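Local coordinates for protein C-domain type II peptide synthetase (PDB 4ZNM) that belongs to the condensation-domain family of nonribosomal peptide synthetases, here as a single chain built round two mixed beta sheets, at residues L20-E25 against W199-A204; G50-T55 against Y390-E395; S325-V330 against R455-F460; N365-V370 against G427-R432. All coordinates share one frame; numbering follows the deposited sequence.

Interaction 1 (L20-E25 against W199-A204); sequences LSFHQE and WEREAA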
# COMPACT_ATOMS: atom_id res chain seq x y z
N LEU A 20 -15.11 -7.68 12.07
CA LEU A 20 -13.94 -7.50 11.20
C LEU A 20 -14.48 -6.91 9.93
O LEU A 20 -15.56 -7.32 9.45
CB LEU A 20 -13.20 -8.80 10.91
CG LEU A 20 -12.45 -9.53 12.01
CD1 LEU A 20 -11.88 -10.85 11.47
CD2 LEU A 20 -11.34 -8.68 12.57
N SER A 21 -13.73 -5.99 9.35
CA SER A 21 -14.06 -5.49 8.02
C SER A 21 -13.89 -6.58 6.97
O SER A 21 -13.23 -7.59 7.22
CB SER A 21 -13.16 -4.33 7.67
OG SER A 21 -11.81 -4.76 7.56
N PHE A 22 -14.45 -6.38 5.78
CA PHE A 22 -14.18 -7.26 4.66
C PHE A 22 -12.68 -7.33 4.36
O PHE A 22 -12.15 -8.42 4.09
CB PHE A 22 -14.95 -6.80 3.41
CG PHE A 22 -16.43 -7.04 3.48
CD1 PHE A 22 -16.94 -8.19 4.08
CD2 PHE A 22 -17.31 -6.15 2.92
CE1 PHE A 22 -18.30 -8.42 4.12
CE2 PHE A 22 -18.68 -6.38 2.96
CZ PHE A 22 -19.17 -7.52 3.55
N HIS A 23 -11.98 -6.20 4.46
CA HIS A 23 -10.57 -6.25 4.23
C HIS A 23 -9.88 -7.14 5.27
O HIS A 23 -8.98 -7.90 4.95
CB HIS A 23 -9.95 -4.87 4.26
CG HIS A 23 -8.47 -4.89 4.10
ND1 HIS A 23 -7.85 -5.33 2.95
CD2 HIS A 23 -7.48 -4.56 4.97
CE1 HIS A 23 -6.54 -5.24 3.10
NE2 HIS A 23 -6.28 -4.77 4.31
N GLN A 24 -10.28 -7.01 6.52
CA GLN A 24 -9.67 -7.80 7.58
C GLN A 24 -10.00 -9.31 7.40
O GLN A 24 -9.17 -10.17 7.68
CB GLN A 24 -10.12 -7.27 8.94
CG GLN A 24 -9.42 -5.93 9.24
CD GLN A 24 -10.00 -5.15 10.41
OE1 GLN A 24 -11.10 -5.44 10.87
NE2 GLN A 24 -9.26 -4.13 10.87
N GLU A 25 -11.20 -9.61 6.91
CA GLU A 25 -11.55 -10.99 6.50
C GLU A 25 -10.60 -11.54 5.43
O GLU A 25 -10.15 -12.70 5.48
CB GLU A 25 -12.97 -11.06 5.94
CG GLU A 25 -14.06 -11.00 6.96
CD GLU A 25 -15.46 -11.18 6.36
OE1 GLU A 25 -15.61 -11.48 5.14
OE2 GLU A 25 -16.41 -10.99 7.14
N TRP A 199 -21.45 0.13 7.09
CA TRP A 199 -21.95 0.56 5.81
C TRP A 199 -21.62 -0.49 4.73
O TRP A 199 -22.43 -0.77 3.86
CB TRP A 199 -21.38 1.93 5.43
CG TRP A 199 -21.82 2.28 4.05
CD1 TRP A 199 -23.03 2.81 3.68
CD2 TRP A 199 -21.10 2.06 2.84
NE1 TRP A 199 -23.10 2.93 2.32
CE2 TRP A 199 -21.93 2.48 1.77
CE3 TRP A 199 -19.84 1.54 2.55
CZ2 TRP A 199 -21.53 2.41 0.45
CZ3 TRP A 199 -19.44 1.48 1.23
CH2 TRP A 199 -20.28 1.92 0.19
N GLU A 200 -20.42 -1.07 4.78
CA GLU A 200 -20.04 -1.97 3.68
C GLU A 200 -20.88 -3.25 3.71
O GLU A 200 -21.18 -3.83 2.67
CB GLU A 200 -18.54 -2.29 3.71
CG GLU A 200 -18.13 -3.26 4.81
CD GLU A 200 -16.63 -3.59 4.79
OE1 GLU A 200 -16.17 -4.19 5.79
OE2 GLU A 200 -15.91 -3.28 3.79
N ARG A 201 -21.32 -3.66 4.89
CA ARG A 201 -22.17 -4.84 4.99
C ARG A 201 -23.60 -4.52 4.54
O ARG A 201 -24.26 -5.37 4.01
CB ARG A 201 -22.14 -5.38 6.43
CG ARG A 201 -20.80 -6.05 6.72
CD ARG A 201 -20.66 -6.64 8.13
NE ARG A 201 -19.29 -7.11 8.35
CZ ARG A 201 -18.83 -8.30 7.98
NH1 ARG A 201 -19.62 -9.19 7.39
NH2 ARG A 201 -17.57 -8.62 8.23
N GLU A 202 -24.07 -3.29 4.71
CA GLU A 202 -25.36 -2.88 4.15
C GLU A 202 -25.29 -2.88 2.63
O GLU A 202 -26.22 -3.31 1.95
CB GLU A 202 -25.75 -1.49 4.65
CG GLU A 202 -26.09 -1.44 6.13
CD GLU A 202 -27.32 -2.26 6.46
OE1 GLU A 202 -28.44 -1.76 6.27
OE2 GLU A 202 -27.16 -3.42 6.89
N ALA A 203 -24.18 -2.38 2.12
CA ALA A 203 -23.98 -2.29 0.69
C ALA A 203 -23.92 -3.67 0.08
O ALA A 203 -24.38 -3.88 -1.04
CB ALA A 203 -22.72 -1.52 0.39
N ALA A 204 -23.39 -4.64 0.83
CA ALA A 204 -23.25 -6.00 0.31
C ALA A 204 -24.58 -6.68 0.08
O ALA A 204 -24.64 -7.67 -0.62
CB ALA A 204 -22.41 -6.85 1.25
O HOH W 1 -13.16 -3.62 4.18
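Phe-22 packs against the side of helix 193-203 and meets Glu-200, Arg-201 and Ala-204. The Phe-22 ring and the Glu-200 side chain run alongside in opposing senses. CD2 of Phe-22 lies 3.2 Å from CD of Glu-200, and the ring and carboxylate planes are 38° apart. Across the ring from CD2, Phe-22 CE1 sits over one face of the Arg-201 guanidinium, toward its rim. CZ of Phe-22 touches CB of Ala-204.

Glu-200 OE1 accepts from Phe-22 N at 2.8 Å, on the syn side but 34° out of the carboxylate plane. A water donates to Glu-200 OE2 and accepts from His-23 N. Both peptide N-H groups belong to the first turn of helix 22-28, where Ser-21 and Gln-24 form a capping box.

Arg-201 is extended from CG to NE. Arg-201 NH2 donates to Leu-20 O at 2.7 Å and to Glu-25 OE2 at 2.9 Å, the latter a salt bridge. Glu-25 OE1 turns to Ser-348, and Gln-24 NE2 bonds Thr-158 O, within a sequence matching the HHxxxD motif of condensation domains. The Glu-200 carboxylate thus faces an N-terminal helix end, where the helix dipole would probably favour its negative charge.

Interaction 2 (G50-T55 against Y390-E395); sequences GAWRLT and YSKIWE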
# COMPACT_ATOMS: atom_id res chain seq x y z
N GLY A 50 5.65 5.78 7.06
CA GLY A 50 5.78 6.94 6.20
C GLY A 50 6.67 7.97 6.87
O GLY A 50 6.85 7.96 8.11
N ALA A 51 7.24 8.82 6.05
CA ALA A 51 8.15 9.86 6.53
C ALA A 51 7.83 11.18 5.86
O ALA A 51 7.55 11.22 4.65
CB ALA A 51 9.58 9.48 6.26
N TRP A 52 7.93 12.24 6.66
CA TRP A 52 7.69 13.61 6.22
C TRP A 52 8.88 14.48 6.61
O TRP A 52 9.35 14.41 7.76
CB TRP A 52 6.44 14.15 6.88
CG TRP A 52 5.19 13.57 6.35
CD1 TRP A 52 4.38 14.12 5.41
CD2 TRP A 52 4.59 12.34 6.73
NE1 TRP A 52 3.32 13.32 5.18
CE2 TRP A 52 3.42 12.21 5.97
CE3 TRP A 52 4.94 11.33 7.62
CZ2 TRP A 52 2.58 11.10 6.09
CZ3 TRP A 52 4.11 10.24 7.74
CH2 TRP A 52 2.94 10.13 6.98
N ARG A 53 9.35 15.30 5.68
CA ARG A 53 10.37 16.31 5.98
C ARG A 53 9.68 17.54 6.56
O ARG A 53 8.75 18.09 5.91
CB ARG A 53 11.14 16.67 4.69
CG ARG A 53 12.37 17.54 4.86
CD ARG A 53 13.55 16.78 5.46
NE ARG A 53 14.70 17.66 5.50
CZ ARG A 53 15.63 17.74 4.57
NH1 ARG A 53 16.59 18.64 4.70
NH2 ARG A 53 15.62 16.95 3.50
N LEU A 54 10.10 17.96 7.76
CA LEU A 54 9.49 19.12 8.46
C LEU A 54 10.41 20.32 8.50
O LEU A 54 11.55 20.20 8.91
CB LEU A 54 9.12 18.77 9.91
CG LEU A 54 8.25 17.53 10.13
CD1 LEU A 54 7.98 17.35 11.65
CD2 LEU A 54 6.98 17.65 9.39
N THR A 55 9.92 21.47 8.05
CA THR A 55 10.66 22.73 8.06
C THR A 55 9.98 23.68 9.04
O THR A 55 8.79 23.96 8.89
CB THR A 55 10.70 23.38 6.65
OG1 THR A 55 11.19 22.40 5.71
CG2 THR A 55 11.59 24.63 6.63
N TYR A 390 5.39 20.71 5.77
CA TYR A 390 5.66 19.29 5.77
C TYR A 390 5.47 18.73 4.35
O TYR A 390 4.55 19.12 3.62
CB TYR A 390 4.79 18.54 6.79
CG TYR A 390 3.29 18.63 6.60
CD1 TYR A 390 2.56 17.55 6.11
CD2 TYR A 390 2.61 19.79 6.94
CE1 TYR A 390 1.17 17.62 5.95
CE2 TYR A 390 1.24 19.89 6.79
CZ TYR A 390 0.52 18.81 6.29
OH TYR A 390 -0.84 18.91 6.16
N SER A 391 6.35 17.81 3.99
CA SER A 391 6.46 17.27 2.65
C SER A 391 6.69 15.78 2.76
O SER A 391 7.65 15.35 3.37
CB SER A 391 7.61 17.98 1.93
OG SER A 391 7.43 17.99 0.55
N LYS A 392 5.80 14.98 2.19
CA LYS A 392 5.94 13.54 2.21
C LYS A 392 7.23 13.13 1.50
O LYS A 392 7.52 13.64 0.43
CB LYS A 392 4.71 12.88 1.56
CG LYS A 392 4.68 11.34 1.61
CD LYS A 392 4.31 10.86 2.99
CE LYS A 392 4.55 9.38 3.18
NZ LYS A 392 3.84 8.58 2.21
N ILE A 393 7.99 12.21 2.09
CA ILE A 393 9.20 11.69 1.46
C ILE A 393 8.78 10.43 0.68
O ILE A 393 8.56 9.37 1.26
CB ILE A 393 10.34 11.38 2.48
CG1 ILE A 393 10.89 12.65 3.13
CG2 ILE A 393 11.49 10.62 1.81
CD1 ILE A 393 11.84 12.40 4.30
N TRP A 394 8.67 10.56 -0.63
CA TRP A 394 8.22 9.47 -1.50
C TRP A 394 9.39 8.75 -2.13
O TRP A 394 9.37 7.53 -2.29
CB TRP A 394 7.35 10.02 -2.63
CG TRP A 394 5.98 10.28 -2.24
CD1 TRP A 394 5.32 11.48 -2.27
CD2 TRP A 394 5.02 9.30 -1.78
NE1 TRP A 394 4.02 11.32 -1.83
CE2 TRP A 394 3.81 9.99 -1.53
CE3 TRP A 394 5.08 7.92 -1.54
CZ2 TRP A 394 2.66 9.34 -1.06
CZ3 TRP A 394 3.94 7.27 -1.07
CH2 TRP A 394 2.74 7.98 -0.84
N GLU A 395 10.41 9.52 -2.51
CA GLU A 395 11.58 8.96 -3.18
C GLU A 395 12.41 8.20 -2.17
O GLU A 395 12.93 8.75 -1.20
CB GLU A 395 12.40 10.08 -3.88
CG GLU A 395 13.01 11.14 -2.97
CD GLU A 395 13.50 12.37 -3.75
OE1 GLU A 395 13.08 12.56 -4.92
OE2 GLU A 395 14.31 13.15 -3.19
O HOH W 2 7.35 8.11 3.27
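Trp-52 and Lys-392 form a non-hydrogen-bonded antiparallel pair, and their side chains lie on the same face of the sheet. The aliphatic part of the lysine lies across the indole. Lys-392 CD is 3.7 Å from the centroid of the five-membered ring of Trp-52, a CH-pi contact. The lysine CG is anti to the backbone N (chi1 -176°), and the bend at chi2 (76°) brings CD over the ring. CE continues past CZ2 of Trp-52.

Tyr-390 lies on this face too. CD1 of Trp-52 approaches its ring at the edge, near the ring plane, 3.9 Å from Tyr-390 CD1. Tyr-390 pairs with Leu-54, and the two side chains cross obliquely. Leu-54 CD2 meets Tyr-390 CB at 3.5 Å. Helix 162-180 packs on this face against Trp-52 and Tyr-390.

Arg-53 and Ser-391 point to the opposite face. Their backbones form the hydrogen-bonded pair: Arg-53 N donates to Ser-391 O at 2.9 Å, and Ser-391 N donates to Arg-53 O at 3.1 Å. The guanidinium of Arg-53 leads away to salt bridges with Asp-148 and Glu-110. Further along, Ile-393 N donates to Ala-51 O at 2.8 Å. A water accepts from Ala-51 N and donates to Ile-393 O, a water-mediated link beyond the last direct bond.

Strands 47-55 and 388-392 are thus neighbours within a mixed sheet. Backbone hydrogen bonds set the register here. The side chains on the Trp-52 face add mainly apolar packing, with the lysine contributing methylenes rather than its charge.

Interaction 3 (S325-V330 against R455-F460); sequences SFREVV and RPDAPF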
# COMPACT_ATOMS: atom_id res chain seq x y z
N SER A 325 0.22 -4.50 -30.75
CA SER A 325 1.09 -3.44 -30.28
C SER A 325 0.94 -3.26 -28.80
O SER A 325 -0.04 -3.69 -28.21
CB SER A 325 0.74 -2.13 -30.97
OG SER A 325 -0.57 -1.75 -30.59
N PHE A 326 1.89 -2.58 -28.19
CA PHE A 326 1.73 -2.20 -26.81
C PHE A 326 0.46 -1.36 -26.65
O PHE A 326 -0.28 -1.51 -25.69
CB PHE A 326 2.95 -1.43 -26.33
CG PHE A 326 2.82 -0.94 -24.93
CD1 PHE A 326 2.86 -1.83 -23.88
CD2 PHE A 326 2.63 0.39 -24.65
CE1 PHE A 326 2.73 -1.42 -22.60
CE2 PHE A 326 2.51 0.81 -23.34
CZ PHE A 326 2.55 -0.11 -22.32
N ARG A 327 0.21 -0.46 -27.60
CA ARG A 327 -0.96 0.40 -27.47
C ARG A 327 -2.23 -0.41 -27.30
O ARG A 327 -3.11 -0.05 -26.51
CB ARG A 327 -1.10 1.34 -28.68
CG ARG A 327 -2.27 2.32 -28.55
CD ARG A 327 -2.39 3.23 -29.74
NE ARG A 327 -1.15 3.96 -29.99
CZ ARG A 327 -0.75 5.02 -29.28
NH1 ARG A 327 -1.49 5.47 -28.27
NH2 ARG A 327 0.39 5.62 -29.59
N GLU A 328 -2.33 -1.52 -28.02
CA GLU A 328 -3.52 -2.37 -27.88
C GLU A 328 -3.56 -3.05 -26.51
O GLU A 328 -4.63 -3.25 -25.95
CB GLU A 328 -3.56 -3.42 -29.01
CG GLU A 328 -3.97 -2.83 -30.33
CD GLU A 328 -3.97 -3.83 -31.49
OE1 GLU A 328 -3.99 -5.07 -31.27
OE2 GLU A 328 -3.96 -3.36 -32.66
N VAL A 329 -2.41 -3.41 -25.95
CA VAL A 329 -2.40 -3.96 -24.58
C VAL A 329 -3.00 -2.93 -23.60
O VAL A 329 -3.83 -3.27 -22.74
CB VAL A 329 -1.00 -4.39 -24.12
CG1 VAL A 329 -1.05 -4.94 -22.70
CG2 VAL A 329 -0.43 -5.49 -25.02
N VAL A 330 -2.57 -1.68 -23.74
CA VAL A 330 -3.02 -0.63 -22.83
C VAL A 330 -4.53 -0.43 -22.99
O VAL A 330 -5.26 -0.27 -22.00
CB VAL A 330 -2.25 0.70 -23.07
CG1 VAL A 330 -2.71 1.79 -22.09
CG2 VAL A 330 -0.77 0.48 -22.90
N ARG A 455 8.15 2.84 -28.35
CA ARG A 455 7.61 2.35 -29.62
C ARG A 455 6.28 1.64 -29.43
O ARG A 455 6.16 0.44 -29.68
CB ARG A 455 8.63 1.42 -30.30
CG ARG A 455 9.84 2.14 -30.89
CD ARG A 455 11.04 1.21 -31.11
NE ARG A 455 11.50 0.60 -29.86
CZ ARG A 455 12.31 1.19 -28.98
NH1 ARG A 455 12.76 2.42 -29.19
NH2 ARG A 455 12.66 0.54 -27.88
N PRO A 456 5.26 2.39 -29.02
CA PRO A 456 3.97 1.82 -28.59
C PRO A 456 3.16 1.19 -29.72
O PRO A 456 2.23 0.43 -29.44
CB PRO A 456 3.24 3.03 -28.00
CG PRO A 456 3.82 4.22 -28.74
CD PRO A 456 5.28 3.86 -28.89
N ASP A 457 3.46 1.52 -30.97
CA ASP A 457 2.65 1.01 -32.08
C ASP A 457 3.39 -0.08 -32.87
O ASP A 457 2.86 -0.66 -33.84
CB ASP A 457 2.22 2.17 -32.98
CG ASP A 457 1.24 3.12 -32.27
OD1 ASP A 457 0.04 2.77 -32.14
OD2 ASP A 457 1.67 4.20 -31.81
N ALA A 458 4.60 -0.40 -32.42
CA ALA A 458 5.38 -1.50 -32.99
C ALA A 458 4.83 -2.86 -32.54
O ALA A 458 4.19 -2.95 -31.51
CB ALA A 458 6.83 -1.37 -32.58
N PRO A 459 5.11 -3.93 -33.31
CA PRO A 459 4.63 -5.27 -32.95
C PRO A 459 5.17 -5.77 -31.62
O PRO A 459 6.38 -5.70 -31.41
CB PRO A 459 5.15 -6.16 -34.08
CG PRO A 459 5.55 -5.22 -35.18
CD PRO A 459 5.97 -3.96 -34.50
N PHE A 460 4.31 -6.29 -30.76
CA PHE A 460 4.74 -6.67 -29.42
C PHE A 460 4.92 -8.18 -29.34
O PHE A 460 5.94 -8.66 -28.84
CB PHE A 460 3.75 -6.12 -28.37
CG PHE A 460 3.11 -7.17 -27.50
CD1 PHE A 460 3.87 -7.95 -26.62
CD2 PHE A 460 1.74 -7.33 -27.50
CE1 PHE A 460 3.27 -8.91 -25.81
CE2 PHE A 460 1.13 -8.28 -26.68
CZ PHE A 460 1.90 -9.07 -25.84
O HOH W 3 4.63 -2.02 -29.19
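Arg-327 and Pro-456 meet where the first turn of helix 326-335 receives the loop after helix 435-454. Arg-327 N donates to Pro-456 O at 2.9 Å, in the carbonyl plane. Pro-456 O also lies 3.3 Å from Ser-325 CB. Ser-325 CA makes a C-H...O contact with Ala-458 O at 3.4 Å. Pro-456 CB lies at the edge of the Phe-326 ring, and Phe-326 is buried against helix 268-284. This is the close-packed part. A water there accepts from Phe-326 N and donates to Arg-455 O.

The outer side is polar. Arg-327 forms a side-on salt bridge with exposed Asp-457: NE meets OD1 at 2.7 Å and NH2 meets OD2 at 2.9 Å. Both bonds lie in the guanidinium plane, which is 23° from the carboxylate plane. The bend at chi3 (-56°) places NE beside OD1.

At another margin, Phe-460 crosses Val-329 at about a right angle, with CE2 3.6 Å from Val-329 CG2. This last modelled residue is poorly ordered.

The arrangement joins two classic elements. Ser-325 is an N-cap whose OG accepts from Glu-328 N, and residues Arg-455 to Ala-458 form a type I beta turn.

Interaction 4 (N365-V370 against G427-R432); sequences NHQISV and GYNTNR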
# COMPACT_ATOMS: atom_id res chain seq x y z
N ASN A 365 5.78 -24.20 -5.21
CA ASN A 365 6.80 -23.61 -6.04
C ASN A 365 6.38 -22.30 -6.69
O ASN A 365 7.09 -21.79 -7.55
CB ASN A 365 7.22 -24.61 -7.11
CG ASN A 365 8.04 -25.75 -6.53
OD1 ASN A 365 7.60 -26.90 -6.51
ND2 ASN A 365 9.24 -25.43 -6.02
N HIS A 366 5.21 -21.77 -6.34
CA HIS A 366 4.82 -20.45 -6.86
C HIS A 366 4.21 -19.55 -5.80
O HIS A 366 3.73 -20.03 -4.77
CB HIS A 366 3.82 -20.58 -8.03
CG HIS A 366 4.32 -21.44 -9.15
ND1 HIS A 366 4.82 -20.93 -10.32
CD2 HIS A 366 4.39 -22.79 -9.26
CE1 HIS A 366 5.19 -21.92 -11.11
NE2 HIS A 366 4.94 -23.06 -10.49
N GLN A 367 4.22 -18.24 -6.08
CA GLN A 367 3.43 -17.27 -5.35
C GLN A 367 2.72 -16.30 -6.28
O GLN A 367 3.15 -16.04 -7.40
CB GLN A 367 4.30 -16.48 -4.39
CG GLN A 367 4.79 -17.21 -3.18
CD GLN A 367 5.65 -16.30 -2.30
OE1 GLN A 367 6.68 -15.82 -2.73
NE2 GLN A 367 5.19 -16.04 -1.07
N ILE A 368 1.67 -15.70 -5.78
CA ILE A 368 1.01 -14.71 -6.58
C ILE A 368 1.67 -13.34 -6.37
O ILE A 368 2.24 -13.06 -5.32
CB ILE A 368 -0.47 -14.65 -6.31
CG1 ILE A 368 -0.76 -14.31 -4.86
CG2 ILE A 368 -1.14 -15.97 -6.66
CD1 ILE A 368 -1.85 -13.29 -4.78
N SER A 369 1.58 -12.52 -7.41
CA SER A 369 2.02 -11.15 -7.34
C SER A 369 0.85 -10.21 -7.52
O SER A 369 -0.17 -10.53 -8.15
CB SER A 369 3.09 -10.87 -8.40
OG SER A 369 2.49 -10.70 -9.66
N VAL A 370 1.01 -9.05 -6.91
CA VAL A 370 0.05 -7.97 -6.96
C VAL A 370 0.75 -6.73 -7.54
O VAL A 370 1.89 -6.43 -7.19
CB VAL A 370 -0.50 -7.64 -5.55
CG1 VAL A 370 -1.50 -6.53 -5.61
CG2 VAL A 370 -1.13 -8.86 -4.90
N GLY A 427 8.41 -5.70 -3.29
CA GLY A 427 8.57 -6.45 -2.06
C GLY A 427 8.36 -7.93 -2.31
O GLY A 427 7.52 -8.33 -3.14
N TYR A 428 9.07 -8.76 -1.55
CA TYR A 428 8.99 -10.19 -1.74
C TYR A 428 9.41 -10.85 -0.43
O TYR A 428 10.08 -10.24 0.41
CB TYR A 428 9.89 -10.63 -2.88
CG TYR A 428 11.28 -10.09 -2.71
CD1 TYR A 428 11.57 -8.80 -3.10
CD2 TYR A 428 12.30 -10.86 -2.17
CE1 TYR A 428 12.86 -8.26 -2.93
CE2 TYR A 428 13.60 -10.33 -2.02
CZ TYR A 428 13.87 -9.02 -2.42
OH TYR A 428 15.14 -8.44 -2.28
N ASN A 429 9.00 -12.10 -0.28
CA ASN A 429 9.32 -12.86 0.92
C ASN A 429 10.68 -13.54 0.74
O ASN A 429 10.88 -14.30 -0.21
CB ASN A 429 8.27 -13.91 1.22
CG ASN A 429 6.85 -13.36 1.39
OD1 ASN A 429 5.88 -14.02 1.01
ND2 ASN A 429 6.72 -12.21 2.00
N THR A 430 11.60 -13.26 1.65
CA THR A 430 12.97 -13.75 1.55
C THR A 430 13.06 -15.25 1.84
O THR A 430 14.06 -15.89 1.50
CB THR A 430 13.88 -12.97 2.51
OG1 THR A 430 13.28 -12.92 3.81
CG2 THR A 430 14.04 -11.57 2.04
N ASN A 431 12.01 -15.82 2.41
CA ASN A 431 11.91 -17.28 2.52
C ASN A 431 11.50 -17.95 1.19
O ASN A 431 11.39 -19.17 1.12
CB ASN A 431 10.92 -17.66 3.62
CG ASN A 431 9.62 -16.92 3.51
OD1 ASN A 431 9.61 -15.70 3.47
ND2 ASN A 431 8.52 -17.64 3.48
N ARG A 432 11.30 -17.17 0.14
CA ARG A 432 10.84 -17.73 -1.13
C ARG A 432 11.66 -17.21 -2.30
O ARG A 432 11.84 -17.92 -3.27
CB ARG A 432 9.36 -17.37 -1.36
CG ARG A 432 8.38 -17.97 -0.34
CD ARG A 432 8.36 -19.52 -0.31
NE ARG A 432 7.88 -20.14 -1.53
CZ ARG A 432 6.60 -20.34 -1.81
NH1 ARG A 432 5.66 -19.94 -0.96
NH2 ARG A 432 6.26 -20.91 -2.97
O HOH W 4 7.34 -13.24 -2.16
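Gln-367 of a five-stranded mixed sheet reaches Asn-429, at the end of strand 422-429, and Arg-432 in the loop that follows. Its strand, 366-373, and strand 422-429 are not neighbours, because strand 410-416 runs between them. The contact is therefore made through side chains and a water, past the end of that middle strand.

The polar part is a chain of amides. Gln-367 NE2 donates to Asn-429 OD1 at 3.0 Å, with an N-H...O angle of 154°. The two amide planes are 50° apart. NE2 also donates to Asp-408 OD1, and Asn-429 ND2 bonds Ile-406 O, so both amides are fixed from the loop before strand 410-416 as well. A water donates to Gln-367 OE1 at 2.7 Å and accepts from Asn-429 N at 2.8 Å.

The second part is stacking. The amide of Gln-367 and the guanidinium of Arg-432 are stacked, with planes 28° apart. Gln-367 CG lies over one guanidinium face, offset toward the rim, and OE1 comes 3.4 Å from Arg-432 CB. The arginine is bent at chi2 (-61°) and chi3, which folds its chain past the glutamine.

The guanidinium has its firmer hydrogen bonds elsewhere: Arg-432 NE to Ile-232 O and NH2 to Thr-230 OG1. Across the contact Arg-432 NH2 adds a weak bond to the backbone, reaching His-366 O at 3.2 Å.

In the fold
The four contacts are separate sites in one chain. Interactions 2 and 4 lie in the two different sheets, on opposite sides of the chain's centre, with nearest atoms about 13 Å apart. Interaction 1 lies nearest to interaction 4, about 10 Å between closest atoms, and reaches the HHxxxD-like sequence through Gln-24. Interaction 3 is peripheral, its centre 29 Å from that of the chain and 39 Å from that of interaction 1. Along the chain, interaction 4 is nested inside the loop closed by interaction 3, and the segments of interaction 2 alternate with those of the other three. The annotated sodium ligands, Ser-130, Glu-133 and Pro-135, belong to none of the four contacts.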